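Local coordinates for death domain of pelle (PDB 1D2Z), which belongs to a serine/threonine kinase of the Toll pathway and binds the death domain of Tube, which recruits the kinase to the plasma membrane, at residues Pro19-Ala22 / Gln23-His27; Leu31-Trp34 / Gln35-Ala38; Val41-Tyr44 / Pro45-Glu49; Ser62-Phe65 / Leu66-Gly70. All coordinates share one frame; numbering follows the deposited sequence.

The four contacts follow one another along the chain and sit in one six-helix death domain. Interaction 4, on helix 61-73, lies in the interior, its centre about 11 Å from those of interactions 2 and 3 and about 12 Å from that of interaction 1. R21 NE of interaction 1 meets N63 OD1 at 2.9 Å and C25 O meets S62 OG at 3.1 Å, while L37 and A38 of interaction 2 pack on F65. Interactions 2 and 3 are joined where L43 N meets A38 O at 2.9 Å. Interactions 1 and 3 do not touch, their centres about 22 Å apart; interactions 3 and 4 border the Tube death domain.

Interaction 1: residues Pro19-Ala22 / Gln23-His27; sequences PVRA and QLCAH
The N-terminal turns of helix 18-31, in the death domain, carry the contact between 19-22 and 23-27. Four successive i to i+4 backbone bonds make it up, from Q23 N to P19 O, L24 N to V20 O, C25 N to R21 O and A26 N to A22 O. The bond from L24 N to V20 O is 2.9 Å long and almost straight at 172°; the one from Q23 N, at 154°, is more bent.

Side chains add smaller touches. Q23 CG stands opposite its own carbonyl carbon, beside the backbone N (chi1 -84°), and this lays CG 3.8 Å from P19 O, with the extended chain running back along the outer side of the helix until OE1 stands 4.1 Å from V20 CA. On the inner side, C25 SG hangs 3.4 Å from R21 O and 4.3 Å from R21 CG, beside the root of the long arginine. The guanidinium of R21 looks away from these turns, and its NE bonds to N63 OD1 on helix 61-73.

L24 fills the inward side differently, packing on L80 and F84 of helix 77-86, whereas A22 and A26 remain exposed, the methyl of A26 3.2 Å from A22 O. With apolar residues facing the bundle and Q23 and the alanines facing solvent, the pattern is that of an amphipathic helix in the death-domain six-helix bundle.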
ATOM      1  N   PRO A  19      17.207   2.979  14.286  1.00 36.36           N
ATOM      2  CA  PRO A  19      18.661   2.757  14.291  1.00 35.80           C
ATOM      3  C   PRO A  19      19.140   1.829  13.168  1.00 34.21           C
ATOM      4  O   PRO A  19      20.012   2.201  12.388  1.00 32.50           O
ATOM      5  CB  PRO A  19      18.898   2.132  15.664  1.00 36.13           C
ATOM      6  CG  PRO A  19      17.888   2.837  16.506  1.00 38.26           C
ATOM      7  CD  PRO A  19      16.656   2.779  15.641  1.00 37.65           C
ATOM      8  N   VAL A  20      18.558   0.633  13.078  1.00 32.35           N
ATOM      9  CA  VAL A  20      18.946  -0.313  12.038  1.00 32.66           C
ATOM     10  C   VAL A  20      18.594   0.236  10.652  1.00 31.91           C
ATOM     11  O   VAL A  20      19.370   0.103   9.709  1.00 29.38           O
ATOM     12  CB  VAL A  20      18.301  -1.721  12.250  1.00 33.30           C
ATOM     13  CG1 VAL A  20      16.793  -1.620  12.300  1.00 36.85           C
ATOM     14  CG2 VAL A  20      18.719  -2.674  11.133  1.00 32.73           C
ATOM     15  N   ARG A  21      17.447   0.897  10.552  1.00 30.27           N
ATOM     16  CA  ARG A  21      17.010   1.472   9.287  1.00 29.53           C
ATOM     17  C   ARG A  21      17.992   2.536   8.805  1.00 29.09           C
ATOM     18  O   ARG A  21      18.321   2.588   7.622  1.00 29.32           O
ATOM     19  CB  ARG A  21      15.604   2.059   9.429  1.00 29.79           C
ATOM     20  CG  ARG A  21      15.023   2.562   8.125  1.00 31.01           C
ATOM     21  CD  ARG A  21      13.554   2.842   8.271  1.00 33.99           C
ATOM     22  NE  ARG A  21      13.017   3.460   7.070  1.00 36.46           N
ATOM     23  CZ  ARG A  21      11.919   3.052   6.445  1.00 36.13           C
ATOM     24  NH1 ARG A  21      11.234   2.013   6.907  1.00 31.48           N
ATOM     25  NH2 ARG A  21      11.515   3.689   5.350  1.00 36.63           N
ATOM     26  N   ALA A  22      18.486   3.355   9.736  1.00 30.45           N
ATOM     27  CA  ALA A  22      19.459   4.406   9.412  1.00 29.22           C
ATOM     28  C   ALA A  22      20.790   3.805   8.943  1.00 29.21           C
ATOM     29  O   ALA A  22      21.431   4.343   8.040  1.00 27.56           O
ATOM     30  CB  ALA A  22      19.676   5.330  10.617  1.00 31.56           C
ATOM     31  N   GLN A  23      21.213   2.700   9.561  1.00 29.32           N
ATOM     32  CA  GLN A  23      22.454   2.028   9.157  1.00 28.36           C
ATOM     33  C   GLN A  23      22.285   1.498   7.736  1.00 29.53           C
ATOM     34  O   GLN A  23      23.123   1.724   6.864  1.00 28.80           O
ATOM     35  CB  GLN A  23      22.752   0.825  10.051  1.00 29.99           C
ATOM     36  CG  GLN A  23      23.465   1.122  11.347  1.00 31.66           C
ATOM     37  CD  GLN A  23      23.814  -0.159  12.093  1.00 32.68           C
ATOM     38  OE1 GLN A  23      22.959  -1.022  12.294  1.00 32.73           O
ATOM     39  NE2 GLN A  23      25.075  -0.295  12.484  1.00 26.36           N
ATOM     40  N   LEU A  24      21.186   0.777   7.526  1.00 29.56           N
ATOM     41  CA  LEU A  24      20.886   0.187   6.232  1.00 30.19           C
ATOM     42  C   LEU A  24      20.836   1.223   5.115  1.00 29.26           C
ATOM     43  O   LEU A  24      21.528   1.078   4.101  1.00 27.76           O
ATOM     44  CB  LEU A  24      19.571  -0.590   6.296  1.00 28.25           C
ATOM     45  CG  LEU A  24      19.145  -1.345   5.033  1.00 30.68           C
ATOM     46  CD1 LEU A  24      20.196  -2.385   4.623  1.00 29.78           C
ATOM     47  CD2 LEU A  24      17.798  -2.004   5.290  1.00 30.73           C
ATOM     48  N   CYS A  25      20.055   2.282   5.321  1.00 27.10           N
ATOM     49  CA  CYS A  25      19.924   3.317   4.306  1.00 28.01           C
ATOM     50  C   CYS A  25      21.223   4.059   4.036  1.00 28.56           C
ATOM     51  O   CYS A  25      21.546   4.336   2.879  1.00 26.83           O
ATOM     52  CB  CYS A  25      18.772   4.272   4.633  1.00 27.26           C
ATOM     53  SG  CYS A  25      17.177   3.431   4.561  1.00 28.88           S
ATOM     54  N   ALA A  26      21.986   4.354   5.087  1.00 27.25           N
ATOM     55  CA  ALA A  26      23.272   5.031   4.910  1.00 28.59           C
ATOM     56  C   ALA A  26      24.183   4.148   4.037  1.00 28.96           C
ATOM     57  O   ALA A  26      24.860   4.637   3.134  1.00 30.40           O
ATOM     58  CB  ALA A  26      23.935   5.303   6.273  1.00 28.23           C
ATOM     59  N   HIS A  27      24.154   2.842   4.287  1.00 29.12           N
ATOM     60  CA  HIS A  27      24.960   1.882   3.540  1.00 28.11           C
ATOM     61  C   HIS A  27      24.529   1.795   2.069  1.00 29.64           C
ATOM     62  O   HIS A  27      25.358   1.885   1.169  1.00 29.22           O
ATOM     63  CB  HIS A  27      24.874   0.505   4.202  1.00 25.94           C
ATOM     64  CG  HIS A  27      25.436  -0.604   3.373  1.00 28.51           C
ATOM     65  ND1 HIS A  27      26.767  -0.668   3.014  1.00 30.83           N
ATOM     66  CD2 HIS A  27      24.845  -1.691   2.822  1.00 30.56           C
ATOM     67  CE1 HIS A  27      26.971  -1.748   2.279  1.00 29.53           C
ATOM     68  NE2 HIS A  27      25.820  -2.386   2.147  1.00 30.93           N
TER

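Interaction 2: residues Leu31-Trp34 / Gln35-Ala38; sequences LDVW and QQLA
V33 and W34 supply the carbonyls for the first i to i+4 bonds of helix 34-40. V33 is the N-cap, and its O takes L37 N at 2.9 Å; W34 O takes A38 N in the same way at 2.8 Å. The two N-H groups that come earlier, on Q35 and Q36, are met by water instead. One water accepts from Q35 N and another from Q36 N, the latter at 2.9 Å, and both donate to D32 O, so this single carbonyl, just upstream of the cap, is tied to the helix start by two water bridges. D32 stands there with positive phi (58°), having left the preceding helix.

The indole of W34 lies across the beginning of Q35. Its CG sits between the backbone N and the carbonyl carbon (chi1 73°), which folds the ring back over the next residue, and Q35 CB stands 4.1 Å from the centroid of the six-membered ring, 7° off its normal, a CH-pi contact. Beyond the turn the indole packs on V48, I51, S52 and K55 of helix 45-56. Were W34 replaced by an alanine, Q35 CB would probably lose the ring face it rests on and a gap would open against helix 45-56. V33 CG2 and L37 CD1 make a looser apolar touch at 4.4 Å. The whole forms an N-capped helix start, with water bridging D32 O to Q35 N and Q36 N, at the head of helix 34-40 in the death-domain six-helix bundle.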
ATOM      1  N   LEU A  31      26.490   3.051  -1.486  1.00 33.09           N
ATOM      2  CA  LEU A  31      26.666   2.160  -2.629  1.00 34.21           C
ATOM      3  C   LEU A  31      25.936   2.697  -3.857  1.00 34.94           C
ATOM      4  O   LEU A  31      26.220   2.281  -4.985  1.00 35.37           O
ATOM      5  CB  LEU A  31      26.118   0.766  -2.323  1.00 33.80           C
ATOM      6  CG  LEU A  31      26.883  -0.158  -1.380  1.00 34.71           C
ATOM      7  CD1 LEU A  31      26.175  -1.510  -1.364  1.00 34.79           C
ATOM      8  CD2 LEU A  31      28.331  -0.303  -1.838  1.00 33.52           C
ATOM      9  N   ASP A  32      24.956   3.569  -3.622  1.00 35.51           N
ATOM     10  CA  ASP A  32      24.148   4.168  -4.684  1.00 37.81           C
ATOM     11  C   ASP A  32      23.450   3.087  -5.527  1.00 37.44           C
ATOM     12  O   ASP A  32      23.618   3.022  -6.749  1.00 37.77           O
ATOM     13  CB  ASP A  32      25.020   5.075  -5.568  1.00 41.61           C
ATOM     14  CG  ASP A  32      24.203   6.054  -6.406  1.00 45.37           C
ATOM     15  OD1 ASP A  32      23.033   6.332  -6.057  1.00 47.21           O
ATOM     16  OD2 ASP A  32      24.748   6.564  -7.413  1.00 45.09           O
ATOM     17  N   VAL A  33      22.682   2.232  -4.855  1.00 34.35           N
ATOM     18  CA  VAL A  33      21.953   1.152  -5.519  1.00 33.57           C
ATOM     19  C   VAL A  33      20.433   1.340  -5.552  1.00 31.30           C
ATOM     20  O   VAL A  33      19.711   0.396  -5.870  1.00 31.79           O
ATOM     21  CB  VAL A  33      22.231  -0.223  -4.857  1.00 31.65           C
ATOM     22  CG1 VAL A  33      23.644  -0.698  -5.176  1.00 32.94           C
ATOM     23  CG2 VAL A  33      22.016  -0.138  -3.337  1.00 32.67           C
ATOM     24  N   TRP A  34      19.941   2.539  -5.247  1.00 30.91           N
ATOM     25  CA  TRP A  34      18.489   2.748  -5.245  1.00 32.89           C
ATOM     26  C   TRP A  34      17.830   2.431  -6.594  1.00 32.45           C
ATOM     27  O   TRP A  34      16.782   1.784  -6.634  1.00 30.73           O
ATOM     28  CB  TRP A  34      18.114   4.154  -4.768  1.00 32.43           C
ATOM     29  CG  TRP A  34      18.405   5.265  -5.738  1.00 38.17           C
ATOM     30  CD1 TRP A  34      19.518   6.050  -5.775  1.00 39.35           C
ATOM     31  CD2 TRP A  34      17.557   5.713  -6.806  1.00 38.76           C
ATOM     32  NE1 TRP A  34      19.419   6.962  -6.802  1.00 42.07           N
ATOM     33  CE2 TRP A  34      18.226   6.777  -7.451  1.00 41.59           C
ATOM     34  CE3 TRP A  34      16.299   5.320  -7.280  1.00 41.17           C
ATOM     35  CZ2 TRP A  34      17.679   7.453  -8.551  1.00 43.84           C
ATOM     36  CZ3 TRP A  34      15.751   5.993  -8.376  1.00 42.49           C
ATOM     37  CH2 TRP A  34      16.444   7.048  -8.996  1.00 43.74           C
ATOM     38  N   GLN A  35      18.468   2.843  -7.688  1.00 32.16           N
ATOM     39  CA  GLN A  35      17.936   2.592  -9.030  1.00 35.75           C
ATOM     40  C   GLN A  35      17.905   1.094  -9.314  1.00 34.92           C
ATOM     41  O   GLN A  35      16.956   0.585  -9.914  1.00 36.39           O
ATOM     42  CB  GLN A  35      18.761   3.352 -10.087  1.00 38.98           C
ATOM     43  CG  GLN A  35      18.330   3.142 -11.539  1.00 46.56           C
ATOM     44  CD  GLN A  35      16.905   3.615 -11.836  1.00 49.21           C
ATOM     45  OE1 GLN A  35      16.696   4.727 -12.321  1.00 52.28           O
ATOM     46  NE2 GLN A  35      15.925   2.750 -11.580  1.00 51.50           N
ATOM     47  N   GLN A  36      18.917   0.384  -8.830  1.00 31.44           N
ATOM     48  CA  GLN A  36      18.991  -1.057  -9.007  1.00 34.16           C
ATOM     49  C   GLN A  36      17.861  -1.717  -8.203  1.00 33.48           C
ATOM     50  O   GLN A  36      17.212  -2.650  -8.681  1.00 29.27           O
ATOM     51  CB  GLN A  36      20.359  -1.564  -8.543  1.00 38.23           C
ATOM     52  CG  GLN A  36      20.711  -2.951  -9.020  1.00 44.36           C
ATOM     53  CD  GLN A  36      22.148  -3.329  -8.702  1.00 50.91           C
ATOM     54  OE1 GLN A  36      23.050  -2.486  -8.733  1.00 55.66           O
ATOM     55  NE2 GLN A  36      22.370  -4.600  -8.396  1.00 51.61           N
ATOM     56  N   LEU A  37      17.617  -1.216  -6.990  1.00 29.62           N
ATOM     57  CA  LEU A  37      16.553  -1.746  -6.144  1.00 28.07           C
ATOM     58  C   LEU A  37      15.192  -1.512  -6.813  1.00 28.23           C
ATOM     59  O   LEU A  37      14.385  -2.432  -6.931  1.00 30.59           O
ATOM     60  CB  LEU A  37      16.570  -1.070  -4.763  1.00 26.99           C
ATOM     61  CG  LEU A  37      17.749  -1.357  -3.821  1.00 28.11           C
ATOM     62  CD1 LEU A  37      17.714  -0.391  -2.635  1.00 26.13           C
ATOM     63  CD2 LEU A  37      17.699  -2.800  -3.343  1.00 24.80           C
ATOM     64  N   ALA A  38      14.959  -0.281  -7.256  1.00 26.54           N
ATOM     65  CA  ALA A  38      13.709   0.101  -7.903  1.00 30.19           C
ATOM     66  C   ALA A  38      13.447  -0.709  -9.167  1.00 30.69           C
ATOM     67  O   ALA A  38      12.327  -1.160  -9.401  1.00 28.84           O
ATOM     68  CB  ALA A  38      13.716   1.584  -8.225  1.00 31.18           C
TER
HETATM   69  O   HOH W   1      21.315   4.180  -8.048  1.00 39.10           O
HETATM   70  O   HOH W   2      21.640   1.506  -8.820  1.00 41.18           O

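Interaction 3: residues Val41-Tyr44 / Pro45-Glu49; sequences VKLY and PDQVE
Y44 and Q47 grip each other at the start of helix 45-56, where Y44 is the N-cap. The tight part centres on the glutamine oxygen: Y44 N donates to Q47 OE1 at 2.8 Å, nearly straight at 169°, in the carbonyl plane and on a lone pair. Q47 CG lies anti to its carbonyl carbon (chi1 -58°) and the chain stays extended, which carries it alongside Y44, pointing the same way. OE1 also sits in plane at the edge of the tyrosine ring, 3.6 Å from CD1, and the same distance from L43 CD2. Y44 O meanwhile accepts V48 N at 2.9 Å and, weakly, Q47 N.

L43 crosses Q47 at about a right angle and, through CB, meets V48 CG2 at 4.2 Å. The far end of the amide is held as well, NE2 bonding Y73 OH. A leucine in place of Q47 would probably leave Y44 N without its acceptor and Y73 OH without this donor.

The other side is looser. P45 CD abuts Y44 CB, but P45 and D46 are exposed. The outer part of the Y44 ring runs on beyond Q47; across the heterodimer, P143 of the Tube death domain packs on Y44 and L43, and K34 of Tube on Q47. A side chain at N3 bonding back to the N-cap N-H is one half of a capping box, found here beside the Tube interface.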
ATOM      1  N   VAL A  41      12.458  -4.548  -8.435  1.00 29.17           N
ATOM      2  CA  VAL A  41      11.086  -4.810  -7.990  1.00 30.55           C
ATOM      3  C   VAL A  41      10.078  -4.191  -8.959  1.00 31.24           C
ATOM      4  O   VAL A  41       8.873  -4.220  -8.727  1.00 31.60           O
ATOM      5  CB  VAL A  41      10.830  -4.283  -6.555  1.00 29.76           C
ATOM      6  CG1 VAL A  41      11.825  -4.905  -5.586  1.00 30.82           C
ATOM      7  CG2 VAL A  41      10.917  -2.771  -6.520  1.00 29.21           C
ATOM      8  N   LYS A  42      10.595  -3.604 -10.033  1.00 33.12           N
ATOM      9  CA  LYS A  42       9.777  -2.988 -11.070  1.00 34.80           C
ATOM     10  C   LYS A  42       8.871  -1.852 -10.604  1.00 34.12           C
ATOM     11  O   LYS A  42       7.679  -1.839 -10.916  1.00 34.90           O
ATOM     12  CB  LYS A  42       8.948  -4.059 -11.798  1.00 36.92           C
ATOM     13  CG  LYS A  42       9.780  -5.150 -12.448  1.00 41.10           C
ATOM     14  CD  LYS A  42       8.902  -6.191 -13.130  1.00 47.44           C
ATOM     15  CE  LYS A  42       9.746  -7.326 -13.706  1.00 52.54           C
ATOM     16  NZ  LYS A  42       8.913  -8.394 -14.341  1.00 56.55           N
ATOM     17  N   LEU A  43       9.424  -0.908  -9.847  1.00 30.92           N
ATOM     18  CA  LEU A  43       8.644   0.244  -9.399  1.00 31.02           C
ATOM     19  C   LEU A  43       8.245   1.025 -10.651  1.00 32.56           C
ATOM     20  O   LEU A  43       8.967   1.005 -11.656  1.00 30.46           O
ATOM     21  CB  LEU A  43       9.467   1.157  -8.478  1.00 28.04           C
ATOM     22  CG  LEU A  43       9.767   0.698  -7.046  1.00 25.99           C
ATOM     23  CD1 LEU A  43      10.368   1.867  -6.256  1.00 25.31           C
ATOM     24  CD2 LEU A  43       8.490   0.233  -6.376  1.00 31.70           C
ATOM     25  N   TYR A  44       7.108   1.708 -10.583  1.00 31.44           N
ATOM     26  CA  TYR A  44       6.609   2.486 -11.709  1.00 33.16           C
ATOM     27  C   TYR A  44       7.341   3.821 -11.853  1.00 36.21           C
ATOM     28  O   TYR A  44       7.979   4.297 -10.904  1.00 35.08           O
ATOM     29  CB  TYR A  44       5.094   2.685 -11.588  1.00 30.59           C
ATOM     30  CG  TYR A  44       4.306   1.422 -11.871  1.00 29.23           C
ATOM     31  CD1 TYR A  44       4.016   0.514 -10.850  1.00 29.61           C
ATOM     32  CD2 TYR A  44       3.870   1.121 -13.166  1.00 28.78           C
ATOM     33  CE1 TYR A  44       3.317  -0.659 -11.106  1.00 28.75           C
ATOM     34  CE2 TYR A  44       3.165  -0.061 -13.434  1.00 29.36           C
ATOM     35  CZ  TYR A  44       2.895  -0.942 -12.400  1.00 31.01           C
ATOM     36  OH  TYR A  44       2.213  -2.114 -12.651  1.00 32.55           O
ATOM     37  N   PRO A  45       7.255   4.448 -13.045  1.00 36.49           N
ATOM     38  CA  PRO A  45       7.922   5.725 -13.308  1.00 36.37           C
ATOM     39  C   PRO A  45       7.707   6.809 -12.253  1.00 36.65           C
ATOM     40  O   PRO A  45       8.651   7.488 -11.866  1.00 37.69           O
ATOM     41  CB  PRO A  45       7.350   6.131 -14.669  1.00 34.06           C
ATOM     42  CG  PRO A  45       7.135   4.829 -15.339  1.00 36.12           C
ATOM     43  CD  PRO A  45       6.496   4.009 -14.234  1.00 37.18           C
ATOM     44  N   ASP A  46       6.474   6.964 -11.782  1.00 37.67           N
ATOM     45  CA  ASP A  46       6.184   7.980 -10.782  1.00 38.21           C
ATOM     46  C   ASP A  46       6.889   7.676  -9.454  1.00 37.73           C
ATOM     47  O   ASP A  46       7.311   8.595  -8.748  1.00 32.50           O
ATOM     48  CB  ASP A  46       4.678   8.100 -10.561  1.00 44.92           C
ATOM     49  CG  ASP A  46       4.253   9.519 -10.257  1.00 51.34           C
ATOM     50  OD1 ASP A  46       4.253   9.903  -9.066  1.00 55.09           O
ATOM     51  OD2 ASP A  46       3.933  10.256 -11.218  1.00 54.14           O
ATOM     52  N   GLN A  47       7.004   6.389  -9.124  1.00 34.48           N
ATOM     53  CA  GLN A  47       7.669   5.948  -7.894  1.00 34.01           C
ATOM     54  C   GLN A  47       9.176   6.191  -8.006  1.00 34.45           C
ATOM     55  O   GLN A  47       9.798   6.738  -7.089  1.00 33.55           O
ATOM     56  CB  GLN A  47       7.354   4.472  -7.632  1.00 31.76           C
ATOM     57  CG  GLN A  47       5.853   4.224  -7.511  1.00 31.82           C
ATOM     58  CD  GLN A  47       5.477   2.772  -7.323  1.00 30.32           C
ATOM     59  OE1 GLN A  47       5.831   1.908  -8.134  1.00 33.22           O
ATOM     60  NE2 GLN A  47       4.706   2.498  -6.273  1.00 30.78           N
ATOM     61  N   VAL A  48       9.739   5.829  -9.159  1.00 33.83           N
ATOM     62  CA  VAL A  48      11.158   6.020  -9.449  1.00 34.58           C
ATOM     63  C   VAL A  48      11.499   7.510  -9.364  1.00 36.12           C
ATOM     64  O   VAL A  48      12.489   7.897  -8.738  1.00 34.26           O
ATOM     65  CB  VAL A  48      11.514   5.489 -10.869  1.00 33.88           C
ATOM     66  CG1 VAL A  48      12.959   5.810 -11.219  1.00 34.57           C
ATOM     67  CG2 VAL A  48      11.283   3.985 -10.943  1.00 29.67           C
ATOM     68  N   GLU A  49      10.652   8.343  -9.965  1.00 38.39           N
ATOM     69  CA  GLU A  49      10.860   9.786  -9.956  1.00 39.77           C
ATOM     70  C   GLU A  49      10.751  10.365  -8.548  1.00 38.64           C
ATOM     71  O   GLU A  49      11.475  11.292  -8.199  1.00 38.97           O
ATOM     72  CB  GLU A  49       9.865  10.483 -10.892  1.00 43.94           C
ATOM     73  CG  GLU A  49      10.067  11.996 -11.019  1.00 49.21           C
ATOM     74  CD  GLU A  49      11.499  12.381 -11.380  1.00 53.88           C
ATOM     75  OE1 GLU A  49      12.116  11.701 -12.234  1.00 57.32           O
ATOM     76  OE2 GLU A  49      12.004  13.371 -10.807  1.00 55.65           O
TER

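Interaction 4: residues Ser62-Phe65 / Leu66-Gly70; sequences SNEF and LNIWG
S62 O, first in line, accepts L66 N at 2.9 Å, and L66 CG comes up against the same oxygen at 3.5 Å. The serine hydroxyl serves elsewhere, binding D29 OD1 on helix 18-31. N63 O receives N67 N at 2.8 Å. The two asparagine side chains cross obliquely, their amide planes 73° apart, and one water accepts from both ND2 atoms, 3.1 Å from that of N63, while N63 OD1 takes R21 NE.

E64 O accepts I68 N. Bent at chi2 (57°), its side chain swings OE1 to within 3.5 Å of N67 ND2, the carboxylate and amide planes nearly perpendicular; OE2 comes near I68 CG1 and takes its hydrogen bond from Q50 NE2. This turn belongs to helix 61-73, an interior member of the death-domain six-helix bundle, with helices 18-31, 45-56 and 77-86 packed against it.

F65, whose O accepts W69 N, throws its CG away from the backbone N (chi1 169°), and W69 does likewise, so the two rings run side by side. W69 CB lies over the phenyl face, 4.1 Å from its centroid, and the rings are near parallel but slid apart, barely overlapping; F65 CE2 approaches W69 CE3 at 3.8 Å. F65 CD2 meets L66 CD2. Round this pair V41, L83 and L80 pack, and W69 touches I147 of the Tube death domain, whose N29 ND2 donates a hydrogen bond to N67 O.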
ATOM      1  N   SER A  62      17.540   5.501  -0.607  1.00 26.67           N
ATOM      2  CA  SER A  62      17.136   4.161  -0.209  1.00 26.26           C
ATOM      3  C   SER A  62      16.000   4.200   0.803  1.00 25.51           C
ATOM      4  O   SER A  62      15.132   3.333   0.783  1.00 23.90           O
ATOM      5  CB  SER A  62      18.323   3.368   0.338  1.00 27.25           C
ATOM      6  OG  SER A  62      18.776   3.937   1.550  1.00 32.09           O
ATOM      7  N   ASN A  63      15.997   5.202   1.679  1.00 24.80           N
ATOM      8  CA  ASN A  63      14.914   5.319   2.659  1.00 27.23           C
ATOM      9  C   ASN A  63      13.591   5.544   1.923  1.00 26.56           C
ATOM     10  O   ASN A  63      12.551   5.008   2.311  1.00 26.62           O
ATOM     11  CB  ASN A  63      15.162   6.476   3.629  1.00 28.13           C
ATOM     12  CG  ASN A  63      14.044   6.625   4.642  1.00 30.98           C
ATOM     13  OD1 ASN A  63      13.743   5.691   5.391  1.00 27.85           O
ATOM     14  ND2 ASN A  63      13.405   7.791   4.655  1.00 30.65           N
ATOM     15  N   GLU A  64      13.644   6.347   0.861  1.00 26.96           N
ATOM     16  CA  GLU A  64      12.457   6.633   0.063  1.00 28.65           C
ATOM     17  C   GLU A  64      12.005   5.349  -0.629  1.00 25.20           C
ATOM     18  O   GLU A  64      10.810   5.092  -0.751  1.00 26.78           O
ATOM     19  CB  GLU A  64      12.742   7.739  -0.956  1.00 29.97           C
ATOM     20  CG  GLU A  64      11.480   8.273  -1.641  1.00 36.81           C
ATOM     21  CD  GLU A  64      10.447   8.803  -0.650  1.00 40.16           C
ATOM     22  OE1 GLU A  64      10.835   9.355   0.402  1.00 38.66           O
ATOM     23  OE2 GLU A  64       9.242   8.653  -0.918  1.00 42.61           O
ATOM     24  N   PHE A  65      12.965   4.553  -1.094  1.00 26.37           N
ATOM     25  CA  PHE A  65      12.635   3.279  -1.729  1.00 26.06           C
ATOM     26  C   PHE A  65      11.897   2.409  -0.699  1.00 27.61           C
ATOM     27  O   PHE A  65      10.877   1.788  -1.022  1.00 26.41           O
ATOM     28  CB  PHE A  65      13.895   2.556  -2.229  1.00 25.01           C
ATOM     29  CG  PHE A  65      13.649   1.129  -2.643  1.00 24.09           C
ATOM     30  CD1 PHE A  65      13.098   0.834  -3.885  1.00 26.86           C
ATOM     31  CD2 PHE A  65      13.921   0.081  -1.765  1.00 23.29           C
ATOM     32  CE1 PHE A  65      12.812  -0.487  -4.246  1.00 24.82           C
ATOM     33  CE2 PHE A  65      13.641  -1.238  -2.114  1.00 23.25           C
ATOM     34  CZ  PHE A  65      13.081  -1.524  -3.361  1.00 25.37           C
ATOM     35  N   LEU A  66      12.406   2.361   0.535  1.00 24.76           N
ATOM     36  CA  LEU A  66      11.747   1.568   1.574  1.00 25.74           C
ATOM     37  C   LEU A  66      10.357   2.125   1.881  1.00 25.98           C
ATOM     38  O   LEU A  66       9.434   1.364   2.149  1.00 27.20           O
ATOM     39  CB  LEU A  66      12.576   1.524   2.860  1.00 24.66           C
ATOM     40  CG  LEU A  66      13.909   0.769   2.826  1.00 25.95           C
ATOM     41  CD1 LEU A  66      14.553   0.808   4.215  1.00 21.01           C
ATOM     42  CD2 LEU A  66      13.684  -0.669   2.388  1.00 28.26           C
ATOM     43  N   ASN A  67      10.226   3.451   1.862  1.00 26.73           N
ATOM     44  CA  ASN A  67       8.939   4.102   2.123  1.00 29.16           C
ATOM     45  C   ASN A  67       7.901   3.657   1.090  1.00 31.27           C
ATOM     46  O   ASN A  67       6.759   3.355   1.435  1.00 31.49           O
ATOM     47  CB  ASN A  67       9.078   5.633   2.079  1.00 30.99           C
ATOM     48  CG  ASN A  67       9.677   6.218   3.364  1.00 34.14           C
ATOM     49  OD1 ASN A  67       9.681   5.579   4.412  1.00 32.74           O
ATOM     50  ND2 ASN A  67      10.175   7.444   3.274  1.00 33.77           N
ATOM     51  N   ILE A  68       8.315   3.594  -0.173  1.00 30.71           N
ATOM     52  CA  ILE A  68       7.421   3.188  -1.257  1.00 30.60           C
ATOM     53  C   ILE A  68       7.162   1.681  -1.287  1.00 29.36           C
ATOM     54  O   ILE A  68       6.021   1.232  -1.153  1.00 29.14           O
ATOM     55  CB  ILE A  68       7.971   3.652  -2.642  1.00 29.27           C
ATOM     56  CG1 ILE A  68       8.014   5.182  -2.698  1.00 30.44           C
ATOM     57  CG2 ILE A  68       7.100   3.111  -3.779  1.00 31.91           C
ATOM     58  CD1 ILE A  68       8.812   5.754  -3.858  1.00 32.90           C
ATOM     59  N   TRP A  69       8.228   0.904  -1.451  1.00 30.48           N
ATOM     60  CA  TRP A  69       8.117  -0.550  -1.542  1.00 28.15           C
ATOM     61  C   TRP A  69       7.613  -1.197  -0.246  1.00 29.21           C
ATOM     62  O   TRP A  69       6.751  -2.075  -0.280  1.00 26.98           O
ATOM     63  CB  TRP A  69       9.466  -1.131  -1.969  1.00 29.93           C
ATOM     64  CG  TRP A  69       9.417  -2.554  -2.417  1.00 29.02           C
ATOM     65  CD1 TRP A  69       8.667  -3.074  -3.445  1.00 29.66           C
ATOM     66  CD2 TRP A  69      10.152  -3.646  -1.863  1.00 29.74           C
ATOM     67  NE1 TRP A  69       8.893  -4.424  -3.558  1.00 27.88           N
ATOM     68  CE2 TRP A  69       9.800  -4.803  -2.601  1.00 29.49           C
ATOM     69  CE3 TRP A  69      11.075  -3.764  -0.813  1.00 27.41           C
ATOM     70  CZ2 TRP A  69      10.342  -6.058  -2.322  1.00 32.23           C
ATOM     71  CZ3 TRP A  69      11.612  -5.016  -0.537  1.00 31.01           C
ATOM     72  CH2 TRP A  69      11.243  -6.145  -1.287  1.00 28.98           C
ATOM     73  N   GLY A  70       8.122  -0.742   0.893  1.00 29.99           N
ATOM     74  CA  GLY A  70       7.681  -1.301   2.161  1.00 30.33           C
ATOM     75  C   GLY A  70       6.345  -0.730   2.599  1.00 30.98           C
ATOM     76  O   GLY A  70       5.466  -1.455   3.055  1.00 31.91           O
TER
HETATM   77  O   HOH W   3      10.845   7.806   6.435  1.00 46.22           O